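Local coordinates for protein C alpha-dehydrogenase (Sphingobium sp. SYK-6, PDB 4YAC) that is an NAD-dependent short-chain dehydrogenase/reductase that probably oxidises the alpha-carbon alcohol of lignin-derived beta-aryl ethers, at residues 238-241 against 245-248; 84-89 against 131-136; 46-51 against 58-63; 24-27 against 31-34; 106-111 against 157-162. All coordinates share one frame; numbering follows the deposited sequence.

Interaction 1. Residues 238-241 against 245-248; sequences VLDA and DRFW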
# COMPACT_ATOMS: atom_id res chain seq x y z
N VAL A 238 20.50 -2.96 -8.73
CA VAL A 238 19.63 -4.11 -8.62
C VAL A 238 20.45 -5.39 -8.60
O VAL A 238 20.24 -6.26 -7.76
CB VAL A 238 18.62 -4.17 -9.78
CG1 VAL A 238 17.99 -5.55 -9.91
CG2 VAL A 238 17.55 -3.12 -9.58
N LEU A 239 21.38 -5.50 -9.55
CA LEU A 239 22.21 -6.69 -9.66
C LEU A 239 22.89 -6.97 -8.33
O LEU A 239 22.91 -8.10 -7.85
CB LEU A 239 23.26 -6.50 -10.75
CG LEU A 239 24.28 -7.64 -10.89
CD1 LEU A 239 23.58 -8.97 -11.17
CD2 LEU A 239 25.28 -7.32 -11.98
N ASP A 240 23.41 -5.91 -7.72
CA ASP A 240 24.13 -6.02 -6.47
C ASP A 240 23.20 -6.45 -5.33
O ASP A 240 23.60 -7.21 -4.45
CB ASP A 240 24.81 -4.69 -6.15
CG ASP A 240 25.18 -4.54 -4.71
OD1 ASP A 240 26.21 -5.10 -4.29
OD2 ASP A 240 24.43 -3.85 -3.98
N ALA A 241 21.95 -6.00 -5.37
CA ALA A 241 20.96 -6.37 -4.36
C ALA A 241 20.56 -7.84 -4.48
O ALA A 241 20.38 -8.52 -3.47
CB ALA A 241 19.73 -5.47 -4.47
N ASP A 245 21.22 -10.53 -1.81
CA ASP A 245 19.92 -10.83 -1.22
C ASP A 245 19.47 -9.72 -0.27
O ASP A 245 19.10 -9.97 0.88
CB ASP A 245 19.98 -12.18 -0.49
CG ASP A 245 18.60 -12.72 -0.14
OD1 ASP A 245 17.60 -12.18 -0.65
OD2 ASP A 245 18.53 -13.69 0.64
N ARG A 246 19.50 -8.48 -0.76
CA ARG A 246 19.08 -7.32 0.01
C ARG A 246 17.62 -6.98 -0.27
O ARG A 246 17.20 -6.94 -1.43
CB ARG A 246 19.95 -6.12 -0.30
CG ARG A 246 21.43 -6.37 -0.10
CD ARG A 246 22.16 -5.08 0.20
NE ARG A 246 23.60 -5.31 0.31
CZ ARG A 246 24.47 -5.10 -0.67
NH1 ARG A 246 24.08 -4.63 -1.84
NH2 ARG A 246 25.76 -5.34 -0.47
N PHE A 247 16.86 -6.73 0.78
CA PHE A 247 15.44 -6.42 0.61
C PHE A 247 15.20 -4.95 0.30
O PHE A 247 14.60 -4.63 -0.72
CB PHE A 247 14.64 -6.80 1.85
CG PHE A 247 13.19 -6.46 1.72
CD1 PHE A 247 12.37 -7.22 0.91
CD2 PHE A 247 12.65 -5.36 2.37
CE1 PHE A 247 11.03 -6.92 0.77
CE2 PHE A 247 11.31 -5.05 2.23
CZ PHE A 247 10.50 -5.83 1.43
N TRP A 248 15.64 -4.07 1.20
CA TRP A 248 15.45 -2.63 1.01
C TRP A 248 16.48 -2.06 0.05
O TRP A 248 17.63 -1.83 0.42
CB TRP A 248 15.55 -1.89 2.35
CG TRP A 248 14.44 -2.18 3.31
CD1 TRP A 248 14.55 -2.77 4.53
CD2 TRP A 248 13.05 -1.89 3.13
NE1 TRP A 248 13.32 -2.87 5.13
CE2 TRP A 248 12.37 -2.33 4.28
CE3 TRP A 248 12.30 -1.29 2.10
CZ2 TRP A 248 11.00 -2.20 4.45
CZ3 TRP A 248 10.93 -1.17 2.27
CH2 TRP A 248 10.30 -1.62 3.43
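Ala241 O takes a nearly straight hydrogen bond from Arg246 N, 2.8 Å long with an N-H...O angle of 166°, and this bond ties the end of the helix to the chain that leaves it. Asp245 N also lies close to the same oxygen, at 2.7 Å from Ala241 O. Behind these backbone atoms the two side chains touch lightly, Ala241 CB standing 4.2 Å from Arg246 CB.

Further out, Arg246 doubles back over the last turn. With CG beside its own backbone N (chi1 -55°) and the chain extended from CG to NE, the guanidinium reaches the carboxylate of Asp240. NH1 makes a salt bridge to OD2 near the edge of the guanidinium, the two planes about 40° apart. The modelled NH1 to OD2 separation is too short to be taken at face value, so the detail of the bond is doubtful, though the opposite charges do face each other. Asp240 O is held separately, by Asn244 ND2.

Beyond the turn, Arg246 O accepts from Ser183 OG, and Phe247 pairs through its backbone with Leu184, so the chain is already joining the sheet. Asp245, with its positive phi, is the pivot of a Schellman motif, here ending helix 231-243 just before 248-249, the outermost strand of this chain's sheet in the Rossmann fold.

Interaction 2. Residues 84-89 against 131-136; sequences PVDLLC and IERGQG
Arg133 and Asp86 form a salt bridge at one end of a beta-alpha-beta unit of the Rossmann fold, where strand 87-90 begins, helix 105-133 ends and the chain turns towards strand 137-142. The charged pair is carried by one bond, Arg133 NH1 to Asp86 OD1, at 2.9 Å. It is fairly straight (154°) and lies close to the guanidinium plane, yet it meets OD1 from above the carboxylate plane, and the two flat groups are turned 52° apart. Arg133 gets there as a long extended arm, CG anti to the backbone N and no bend before NE.

Water enlarges the polar contact. One molecule accepts from Arg133 NH2 and donates to Asp86 OD1, running beside the direct bond; a second accepts from Arg133 NH1 and donates to Val85 O. The other carboxylate oxygen, Asp86 OD2, receives Val8 N of the neighbouring strand, so the aspartate links strand and helix end. With the carboxylate gone, as in an alanine here, the Arg133 guanidinium is likely to lose its anionic mate and turn more freely, and Val8 N to lose this acceptor.

Carbon atoms lie over both faces of the guanidinium, offset toward its rim. Gln135 CB, from the turn after the helix, lies 3.9 Å above the plane of the Arg133 guanidinium. On the opposite face comes the Pro84 ring, crossing the arginine at about a right angle, with Pro84 CB 3.6 Å from Arg133 NH1 and Pro84 CG 3.9 Å from Arg133 NE.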
# COMPACT_ATOMS: atom_id res chain seq x y z
N PRO A 84 13.38 -22.91 -16.39
CA PRO A 84 12.56 -22.30 -15.33
C PRO A 84 13.10 -20.94 -14.89
O PRO A 84 14.31 -20.75 -14.85
CB PRO A 84 12.66 -23.32 -14.18
CG PRO A 84 13.10 -24.59 -14.82
CD PRO A 84 13.97 -24.19 -15.97
N VAL A 85 12.20 -20.02 -14.57
CA VAL A 85 12.60 -18.68 -14.15
C VAL A 85 13.27 -18.73 -12.79
O VAL A 85 12.72 -19.28 -11.83
CB VAL A 85 11.39 -17.73 -14.09
CG1 VAL A 85 11.82 -16.35 -13.60
CG2 VAL A 85 10.73 -17.63 -15.45
N ASP A 86 14.47 -18.16 -12.71
CA ASP A 86 15.20 -18.07 -11.46
C ASP A 86 14.98 -16.71 -10.79
O ASP A 86 14.88 -16.62 -9.57
CB ASP A 86 16.69 -18.30 -11.69
CG ASP A 86 17.01 -19.70 -12.16
OD1 ASP A 86 16.85 -20.65 -11.36
OD2 ASP A 86 17.42 -19.86 -13.33
N LEU A 87 14.93 -15.67 -11.62
CA LEU A 87 14.78 -14.30 -11.14
C LEU A 87 13.61 -13.64 -11.85
O LEU A 87 13.59 -13.56 -13.08
CB LEU A 87 16.06 -13.50 -11.39
CG LEU A 87 16.02 -11.98 -11.17
CD1 LEU A 87 15.68 -11.65 -9.72
CD2 LEU A 87 17.36 -11.37 -11.55
N LEU A 88 12.62 -13.20 -11.07
CA LEU A 88 11.49 -12.46 -11.61
C LEU A 88 11.61 -10.99 -11.24
O LEU A 88 11.71 -10.65 -10.06
CB LEU A 88 10.17 -13.03 -11.08
CG LEU A 88 8.92 -12.21 -11.42
CD1 LEU A 88 8.66 -12.22 -12.92
CD2 LEU A 88 7.71 -12.73 -10.66
N CYS A 89 11.62 -10.12 -12.25
CA CYS A 89 11.72 -8.69 -12.04
C CYS A 89 10.41 -8.04 -12.43
O CYS A 89 10.13 -7.83 -13.61
CB CYS A 89 12.88 -8.08 -12.85
SG CYS A 89 14.51 -8.73 -12.44
N ILE A 131 8.67 -22.65 -6.05
CA ILE A 131 8.51 -23.49 -4.87
C ILE A 131 8.46 -24.96 -5.27
O ILE A 131 9.13 -25.81 -4.68
CB ILE A 131 7.24 -23.10 -4.07
CG1 ILE A 131 7.46 -21.74 -3.41
CG2 ILE A 131 6.90 -24.14 -3.01
CD1 ILE A 131 6.21 -21.12 -2.84
N GLU A 132 7.67 -25.25 -6.30
CA GLU A 132 7.48 -26.62 -6.78
C GLU A 132 8.80 -27.23 -7.26
O GLU A 132 9.04 -28.43 -7.07
CB GLU A 132 6.44 -26.62 -7.91
CG GLU A 132 6.38 -27.89 -8.74
CD GLU A 132 5.32 -27.82 -9.82
OE1 GLU A 132 4.71 -26.74 -9.99
OE2 GLU A 132 5.09 -28.84 -10.51
N ARG A 133 9.65 -26.41 -7.86
CA ARG A 133 10.92 -26.87 -8.41
C ARG A 133 11.94 -27.13 -7.30
O ARG A 133 12.77 -28.04 -7.41
CB ARG A 133 11.46 -25.83 -9.40
CG ARG A 133 12.83 -26.14 -9.98
CD ARG A 133 13.29 -24.98 -10.83
NE ARG A 133 14.66 -25.16 -11.32
CZ ARG A 133 15.48 -24.16 -11.63
NH1 ARG A 133 15.08 -22.90 -11.51
NH2 ARG A 133 16.70 -24.43 -12.07
N GLY A 134 11.89 -26.33 -6.24
CA GLY A 134 12.70 -26.58 -5.06
C GLY A 134 14.16 -26.19 -5.19
O GLY A 134 15.00 -26.71 -4.46
N GLN A 135 14.47 -25.29 -6.12
CA GLN A 135 15.85 -24.83 -6.33
C GLN A 135 16.01 -23.36 -5.96
O GLN A 135 16.97 -22.71 -6.39
CB GLN A 135 16.29 -25.05 -7.78
CG GLN A 135 16.25 -26.50 -8.24
CD GLN A 135 17.24 -27.38 -7.51
OE1 GLN A 135 18.12 -26.90 -6.79
NE2 GLN A 135 17.10 -28.69 -7.68
N GLY A 136 15.08 -22.84 -5.18
CA GLY A 136 15.14 -21.45 -4.78
C GLY A 136 14.81 -20.51 -5.92
O GLY A 136 14.27 -20.93 -6.95
O HOH W 1 12.93 -21.64 -10.45
O HOH W 2 16.82 -20.50 -8.79
O HOH W 3 18.60 -22.59 -11.93

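Interaction 3. Residues 46-51 against 58-63; sequences EAMGYF and VHPVRL
Val58 sets one methyl on the Phe51 ring and turns the other to Met48, packing the helix of a Rossmann beta-alpha-beta unit onto the strand that follows it. Helix segment 46-51 and strand segment 58-62 run almost antiparallel, at 173°, their axes 9.5 Å apart. One methyl, Val58 CG2, lies over the face of the Phe51 ring as a CH-pi contact, 3.9 Å from the centroid and 14° off the normal. The other, Val58 CG1, has Met48 SD 3.7 Å away.

Met48 is curled: bends at chi2 (-51°) and chi3 fold SD and CE back onto the strand. CG and SD pack against the Pro60 ring, which Met48 crosses at about a right angle, Met48 CG being 3.8 Å from Pro60 CG.

A second shell fixes these groups. Tyr50 CD2 lies over the opposite face of Phe51, toward its rim, while the Tyr50 ring is itself engaged by Lys24 in a cation-pi contact and its OH is bonded to Glu28. Leu20 of helix 17-28 also touches Phe51, and Ala27 backs Val58. On the strand, backbone bonds of His59 to Val34 and Ile36 set the frame from which Val58 and Pro60 face the helix. The methionine methyl ends over the backbone, Met48 CE 3.5 Å from Val58 O.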
# COMPACT_ATOMS: atom_id res chain seq x y z
N GLU A 46 12.94 -2.57 -30.64
CA GLU A 46 14.03 -1.63 -30.36
C GLU A 46 15.07 -2.28 -29.46
O GLU A 46 16.26 -2.20 -29.72
CB GLU A 46 13.48 -0.36 -29.71
CG GLU A 46 12.69 0.53 -30.66
CD GLU A 46 11.83 1.54 -29.94
OE1 GLU A 46 11.97 1.69 -28.70
OE2 GLU A 46 11.00 2.20 -30.60
N ALA A 47 14.59 -2.91 -28.39
CA ALA A 47 15.48 -3.57 -27.44
C ALA A 47 16.30 -4.65 -28.13
O ALA A 47 17.51 -4.75 -27.93
CB ALA A 47 14.68 -4.16 -26.28
N MET A 48 15.65 -5.46 -28.97
CA MET A 48 16.34 -6.54 -29.65
C MET A 48 17.30 -6.00 -30.70
O MET A 48 18.25 -6.68 -31.09
CB MET A 48 15.34 -7.51 -30.30
CG MET A 48 14.46 -8.24 -29.29
SD MET A 48 15.41 -9.04 -27.98
CE MET A 48 16.33 -10.25 -28.93
N GLY A 49 17.06 -4.78 -31.16
CA GLY A 49 18.00 -4.13 -32.06
C GLY A 49 19.32 -3.91 -31.36
O GLY A 49 20.40 -4.10 -31.94
N TYR A 50 19.23 -3.53 -30.09
CA TYR A 50 20.41 -3.36 -29.24
C TYR A 50 21.06 -4.71 -28.93
O TYR A 50 22.26 -4.91 -29.18
CB TYR A 50 20.01 -2.66 -27.93
CG TYR A 50 21.11 -2.61 -26.89
CD1 TYR A 50 22.05 -1.59 -26.90
CD2 TYR A 50 21.20 -3.58 -25.90
CE1 TYR A 50 23.06 -1.55 -25.95
CE2 TYR A 50 22.20 -3.54 -24.95
CZ TYR A 50 23.13 -2.52 -24.98
OH TYR A 50 24.12 -2.47 -24.03
N PHE A 51 20.27 -5.64 -28.41
CA PHE A 51 20.81 -6.92 -27.95
C PHE A 51 21.38 -7.75 -29.10
O PHE A 51 22.21 -8.62 -28.87
CB PHE A 51 19.74 -7.72 -27.21
CG PHE A 51 19.45 -7.19 -25.83
CD1 PHE A 51 20.45 -7.11 -24.88
CD2 PHE A 51 18.17 -6.79 -25.49
CE1 PHE A 51 20.18 -6.63 -23.62
CE2 PHE A 51 17.89 -6.30 -24.23
CZ PHE A 51 18.90 -6.22 -23.29
N VAL A 58 18.96 -13.25 -25.13
CA VAL A 58 17.74 -12.52 -24.81
C VAL A 58 16.59 -12.96 -25.71
O VAL A 58 16.75 -13.06 -26.93
CB VAL A 58 17.93 -10.99 -24.94
CG1 VAL A 58 16.64 -10.23 -24.65
CG2 VAL A 58 19.04 -10.51 -24.01
N HIS A 59 15.45 -13.23 -25.08
CA HIS A 59 14.25 -13.65 -25.79
C HIS A 59 13.10 -12.68 -25.50
O HIS A 59 12.72 -12.51 -24.35
CB HIS A 59 13.83 -15.06 -25.36
CG HIS A 59 12.58 -15.53 -26.03
ND1 HIS A 59 12.54 -15.92 -27.35
CD2 HIS A 59 11.31 -15.62 -25.57
CE1 HIS A 59 11.30 -16.26 -27.67
NE2 HIS A 59 10.54 -16.09 -26.60
N PRO A 60 12.55 -12.05 -26.55
CA PRO A 60 11.41 -11.14 -26.36
C PRO A 60 10.08 -11.89 -26.36
O PRO A 60 9.94 -12.88 -27.07
CB PRO A 60 11.51 -10.22 -27.58
CG PRO A 60 12.04 -11.11 -28.64
CD PRO A 60 12.99 -12.08 -27.96
N VAL A 61 9.13 -11.41 -25.56
CA VAL A 61 7.77 -11.92 -25.63
C VAL A 61 6.81 -10.76 -25.44
O VAL A 61 6.92 -10.01 -24.46
CB VAL A 61 7.50 -13.01 -24.58
CG1 VAL A 61 7.76 -12.51 -23.16
CG2 VAL A 61 6.07 -13.54 -24.71
N ARG A 62 5.87 -10.59 -26.37
CA ARG A 62 4.89 -9.52 -26.21
C ARG A 62 3.79 -9.98 -25.27
O ARG A 62 3.11 -10.98 -25.53
CB ARG A 62 4.29 -9.10 -27.55
CG ARG A 62 3.63 -7.73 -27.48
CD ARG A 62 2.62 -7.52 -28.60
NE ARG A 62 1.41 -8.30 -28.39
CZ ARG A 62 0.46 -7.99 -27.51
NH1 ARG A 62 0.59 -6.91 -26.74
NH2 ARG A 62 -0.62 -8.75 -27.39
N LEU A 63 3.63 -9.24 -24.18
CA LEU A 63 2.74 -9.63 -23.09
C LEU A 63 2.11 -8.43 -22.42
O LEU A 63 2.81 -7.49 -22.03
CB LEU A 63 3.50 -10.45 -22.05
CG LEU A 63 2.78 -10.71 -20.73
CD1 LEU A 63 1.56 -11.59 -20.94
CD2 LEU A 63 3.72 -11.34 -19.71

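Interaction 4. Residues 24-27 against 31-34; sequences KVLA and QMKV
Val34 pushes one methyl into the hollow between Leu26 and Ala27, closing the step from helix 17-28 to strand 33-38 in the first beta-alpha-beta unit of the Rossmann fold. The bump is Val34 CG2: with CG1 anti to the backbone N (chi1 -178°), CG2 is the branch left to face the helix. It sits 3.7 Å from Ala27 CB, reaches the backbone at Ala27 N, and has Leu26 CB beside it at 4.0 Å. The small alanine side chain leaves the room this methyl takes up.

The second fit is one of neighbours rather than of knob and hole. Leu26 and Met32 run alongside each other in the same direction, with Leu26 CD2 3.9 Å from Met32 SD; both run on to Leu87 of the central strand 87-90. At its root, Met32 CB lies against the helix end, 3.5 Å from Leu26 O.

That carbonyl also anchors the turn: Met32 N bonds to Leu26 O at 2.8 Å, after Gln31 has reversed the chain with a positive phi. Gln31 CA makes a CA-H...O contact with Ala27 O. A water joins the two backbones, donating to Ala27 O at 2.8 Å and to Met32 O at 2.6 Å.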
# COMPACT_ATOMS: atom_id res chain seq x y z
N LYS A 24 19.48 -5.21 -19.58
CA LYS A 24 20.81 -5.06 -20.15
C LYS A 24 21.89 -5.55 -19.19
O LYS A 24 22.78 -6.31 -19.59
CB LYS A 24 21.08 -3.59 -20.49
CG LYS A 24 20.37 -3.09 -21.73
CD LYS A 24 20.76 -1.64 -22.02
CE LYS A 24 20.03 -1.09 -23.24
NZ LYS A 24 20.37 0.34 -23.49
N VAL A 25 21.80 -5.12 -17.94
CA VAL A 25 22.79 -5.48 -16.93
C VAL A 25 22.76 -6.97 -16.64
O VAL A 25 23.80 -7.60 -16.49
CB VAL A 25 22.56 -4.69 -15.62
CG1 VAL A 25 23.47 -5.20 -14.50
CG2 VAL A 25 22.81 -3.20 -15.85
N LEU A 26 21.56 -7.55 -16.58
CA LEU A 26 21.44 -8.97 -16.28
C LEU A 26 21.94 -9.83 -17.45
O LEU A 26 22.60 -10.84 -17.24
CB LEU A 26 19.98 -9.32 -15.94
CG LEU A 26 19.45 -8.66 -14.66
CD1 LEU A 26 17.95 -8.88 -14.53
CD2 LEU A 26 20.17 -9.19 -13.43
N ALA A 27 21.64 -9.40 -18.67
CA ALA A 27 22.03 -10.16 -19.86
C ALA A 27 23.52 -10.03 -20.17
O ALA A 27 24.17 -11.00 -20.59
CB ALA A 27 21.21 -9.70 -21.06
N GLN A 31 25.41 -12.15 -17.28
CA GLN A 31 25.34 -13.25 -18.24
C GLN A 31 24.16 -14.19 -17.96
O GLN A 31 24.27 -15.40 -18.12
CB GLN A 31 26.65 -14.04 -18.23
CG GLN A 31 27.86 -13.20 -18.60
CD GLN A 31 29.15 -14.01 -18.59
OE1 GLN A 31 29.84 -14.09 -17.58
NE2 GLN A 31 29.47 -14.63 -19.72
N MET A 32 23.03 -13.62 -17.54
CA MET A 32 21.81 -14.40 -17.40
C MET A 32 21.14 -14.58 -18.75
O MET A 32 21.38 -13.80 -19.68
CB MET A 32 20.83 -13.73 -16.43
CG MET A 32 21.40 -13.49 -15.05
SD MET A 32 20.13 -13.02 -13.86
CE MET A 32 19.27 -14.58 -13.66
N LYS A 33 20.32 -15.62 -18.87
CA LYS A 33 19.40 -15.75 -19.99
C LYS A 33 18.18 -14.93 -19.64
O LYS A 33 17.49 -15.24 -18.67
CB LYS A 33 19.04 -17.20 -20.25
CG LYS A 33 20.24 -18.10 -20.52
CD LYS A 33 19.85 -19.56 -20.56
CE LYS A 33 21.05 -20.46 -20.80
NZ LYS A 33 20.68 -21.91 -20.79
N VAL A 34 17.92 -13.88 -20.41
CA VAL A 34 16.88 -12.92 -20.05
C VAL A 34 15.71 -12.92 -21.01
O VAL A 34 15.88 -12.77 -22.22
CB VAL A 34 17.45 -11.49 -20.00
CG1 VAL A 34 16.37 -10.50 -19.56
CG2 VAL A 34 18.64 -11.43 -19.05
O HOH W 4 22.97 -13.22 -21.70

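Interaction 5. Residues 106-111 against 157-162; sequences DDWDWQ and YCTTKY
Gln111 faces Thr160 and Tyr157 across helix segments 106-111 and 157-162, whose axes cross at -30° and approach to 10.3 Å. Start at its CB, which lies 4.4 Å from Thr160 CG2. From there the chain extends beyond CG to the amide, whose oxygen comes to the Tyr157 side: Gln111 OE1 is 3.9 Å from Tyr157 N and near the plane of the tyrosine ring, at its edge. The other tip atom, NE2, is bonded to Gln96 O.

Thr160 turns its methyl to this helix, Thr160 CG2 lying 3.7 Å from Gln111 O. Its hydroxyl takes the crowded position between backbone N and carbonyl carbon (chi1 69°) and donates to Tyr157 O at 2.7 Å; Asn115 ND2 also bonds to it. A valine in its place would probably leave Asn115 ND2 without that partner and Tyr157 O with one donor fewer.

Trp108 meets Thr159 edge-on, Trp108 CH2 being 3.7 Å from Thr159 OG1, a hydroxyl whose hydrogen bond goes to Gly155 O.

Tyr157 and Lys161 have the YxxxK spacing of short-chain dehydrogenases. Helices 105-133 and 155-174 pack against the second subunit as in the family's four-helix dimer interface, Trp108 meeting Ile120, and Thr159 Leu167, of that subunit.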
# COMPACT_ATOMS: atom_id res chain seq x y z
N ASP A 106 -11.67 5.18 -14.84
CA ASP A 106 -10.78 4.60 -15.84
C ASP A 106 -9.32 4.89 -15.48
O ASP A 106 -8.45 4.03 -15.70
CB ASP A 106 -11.10 5.13 -17.25
CG ASP A 106 -12.41 4.60 -17.81
OD1 ASP A 106 -12.99 3.66 -17.22
OD2 ASP A 106 -12.87 5.12 -18.86
N ASP A 107 -9.06 6.08 -14.94
CA ASP A 107 -7.71 6.44 -14.49
C ASP A 107 -7.25 5.47 -13.40
O ASP A 107 -6.12 4.97 -13.43
CB ASP A 107 -7.65 7.87 -13.95
CG ASP A 107 -7.86 8.93 -15.02
OD1 ASP A 107 -7.57 8.65 -16.20
OD2 ASP A 107 -8.29 10.05 -14.66
N TRP A 108 -8.12 5.24 -12.42
CA TRP A 108 -7.84 4.32 -11.33
C TRP A 108 -7.58 2.90 -11.83
O TRP A 108 -6.56 2.28 -11.49
CB TRP A 108 -9.00 4.30 -10.33
CG TRP A 108 -8.92 5.35 -9.26
CD1 TRP A 108 -9.67 6.49 -9.16
CD2 TRP A 108 -8.06 5.33 -8.11
NE1 TRP A 108 -9.32 7.18 -8.03
CE2 TRP A 108 -8.33 6.49 -7.37
CE3 TRP A 108 -7.08 4.45 -7.65
CZ2 TRP A 108 -7.67 6.80 -6.19
CZ3 TRP A 108 -6.42 4.76 -6.47
CH2 TRP A 108 -6.72 5.92 -5.76
N ASP A 109 -8.50 2.38 -12.64
CA ASP A 109 -8.43 1.00 -13.09
C ASP A 109 -7.17 0.71 -13.91
O ASP A 109 -6.54 -0.33 -13.73
CB ASP A 109 -9.67 0.63 -13.90
CG ASP A 109 -10.93 0.57 -13.06
OD1 ASP A 109 -10.83 0.44 -11.82
OD2 ASP A 109 -12.03 0.63 -13.63
N TRP A 110 -6.82 1.61 -14.82
CA TRP A 110 -5.63 1.42 -15.65
C TRP A 110 -4.37 1.30 -14.79
O TRP A 110 -3.62 0.34 -14.92
CB TRP A 110 -5.49 2.57 -16.65
CG TRP A 110 -4.18 2.60 -17.37
CD1 TRP A 110 -3.55 1.54 -17.98
CD2 TRP A 110 -3.35 3.73 -17.58
NE1 TRP A 110 -2.38 1.96 -18.55
CE2 TRP A 110 -2.23 3.31 -18.32
CE3 TRP A 110 -3.44 5.08 -17.22
CZ2 TRP A 110 -1.21 4.17 -18.69
CZ3 TRP A 110 -2.42 5.94 -17.59
CH2 TRP A 110 -1.32 5.48 -18.32
N GLN A 111 -4.15 2.26 -13.90
CA GLN A 111 -2.93 2.26 -13.09
C GLN A 111 -2.94 1.14 -12.05
O GLN A 111 -1.91 0.52 -11.80
CB GLN A 111 -2.74 3.62 -12.41
CG GLN A 111 -2.46 4.74 -13.41
CD GLN A 111 -2.17 6.07 -12.74
OE1 GLN A 111 -1.14 6.24 -12.10
NE2 GLN A 111 -3.09 7.01 -12.89
N TYR A 157 -1.09 6.90 -8.30
CA TYR A 157 0.24 6.31 -8.38
C TYR A 157 0.74 5.86 -7.00
O TYR A 157 1.22 4.74 -6.84
CB TYR A 157 1.21 7.31 -9.00
CG TYR A 157 2.61 6.78 -9.22
CD1 TYR A 157 2.89 5.88 -10.24
CD2 TYR A 157 3.66 7.21 -8.42
CE1 TYR A 157 4.17 5.41 -10.45
CE2 TYR A 157 4.94 6.74 -8.62
CZ TYR A 157 5.19 5.85 -9.63
OH TYR A 157 6.47 5.38 -9.83
N CYS A 158 0.61 6.74 -6.02
CA CYS A 158 1.05 6.46 -4.65
C CYS A 158 0.31 5.27 -4.07
O CYS A 158 0.92 4.40 -3.44
CB CYS A 158 0.84 7.71 -3.78
SG CYS A 158 1.16 7.50 -2.02
N THR A 159 -1.00 5.22 -4.29
CA THR A 159 -1.80 4.11 -3.81
C THR A 159 -1.26 2.78 -4.36
O THR A 159 -1.10 1.82 -3.61
CB THR A 159 -3.29 4.26 -4.19
OG1 THR A 159 -3.79 5.48 -3.62
CG2 THR A 159 -4.10 3.10 -3.65
N THR A 160 -0.95 2.75 -5.66
CA THR A 160 -0.46 1.50 -6.27
C THR A 160 0.91 1.09 -5.75
O THR A 160 1.19 -0.09 -5.63
CB THR A 160 -0.38 1.59 -7.82
OG1 THR A 160 0.67 2.48 -8.23
CG2 THR A 160 -1.71 2.01 -8.43
N LYS A 161 1.75 2.06 -5.43
CA LYS A 161 3.11 1.74 -5.02
C LYS A 161 3.15 1.33 -3.55
O LYS A 161 3.94 0.46 -3.16
CB LYS A 161 4.05 2.92 -5.30
CG LYS A 161 4.20 3.21 -6.80
CD LYS A 161 4.78 2.02 -7.57
CE LYS A 161 4.89 2.29 -9.06
NZ LYS A 161 5.43 1.09 -9.78
N TYR A 162 2.29 1.91 -2.73
CA TYR A 162 2.12 1.42 -1.37
C TYR A 162 1.66 -0.03 -1.41
O TYR A 162 2.16 -0.88 -0.67
CB TYR A 162 1.10 2.27 -0.60
CG TYR A 162 1.72 3.35 0.26
CD1 TYR A 162 2.20 4.52 -0.31
CD2 TYR A 162 1.81 3.20 1.64
CE1 TYR A 162 2.76 5.51 0.48
CE2 TYR A 162 2.37 4.18 2.42
CZ TYR A 162 2.84 5.33 1.84
OH TYR A 162 3.40 6.31 2.63

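Interaction 4 touches interactions 1, 2 and 3, which do not touch one another. Leu239 of interaction 1 packs on Val25 and Leu26 (Leu239 CD2 to Val25 CG1, 3.8 Å), Leu87 of interaction 2 lies against Leu26 and Met32, and strand 58-62 of interaction 3 adjoins Val34, with Val58 CG2 3.8 Å from Ala27 CB. The centres of interactions 3 and 4 are about 12 Å apart. Interaction 5 lies on the opposite side of the chain's centre from interactions 1, 2 and 4, its centre about 30 Å from that of interaction 4, yet shares helix 105-133 with interaction 2. The bound NADH touches Leu63 at the end of segment 58-63; the Tyr157 side chain is about 7 Å from it.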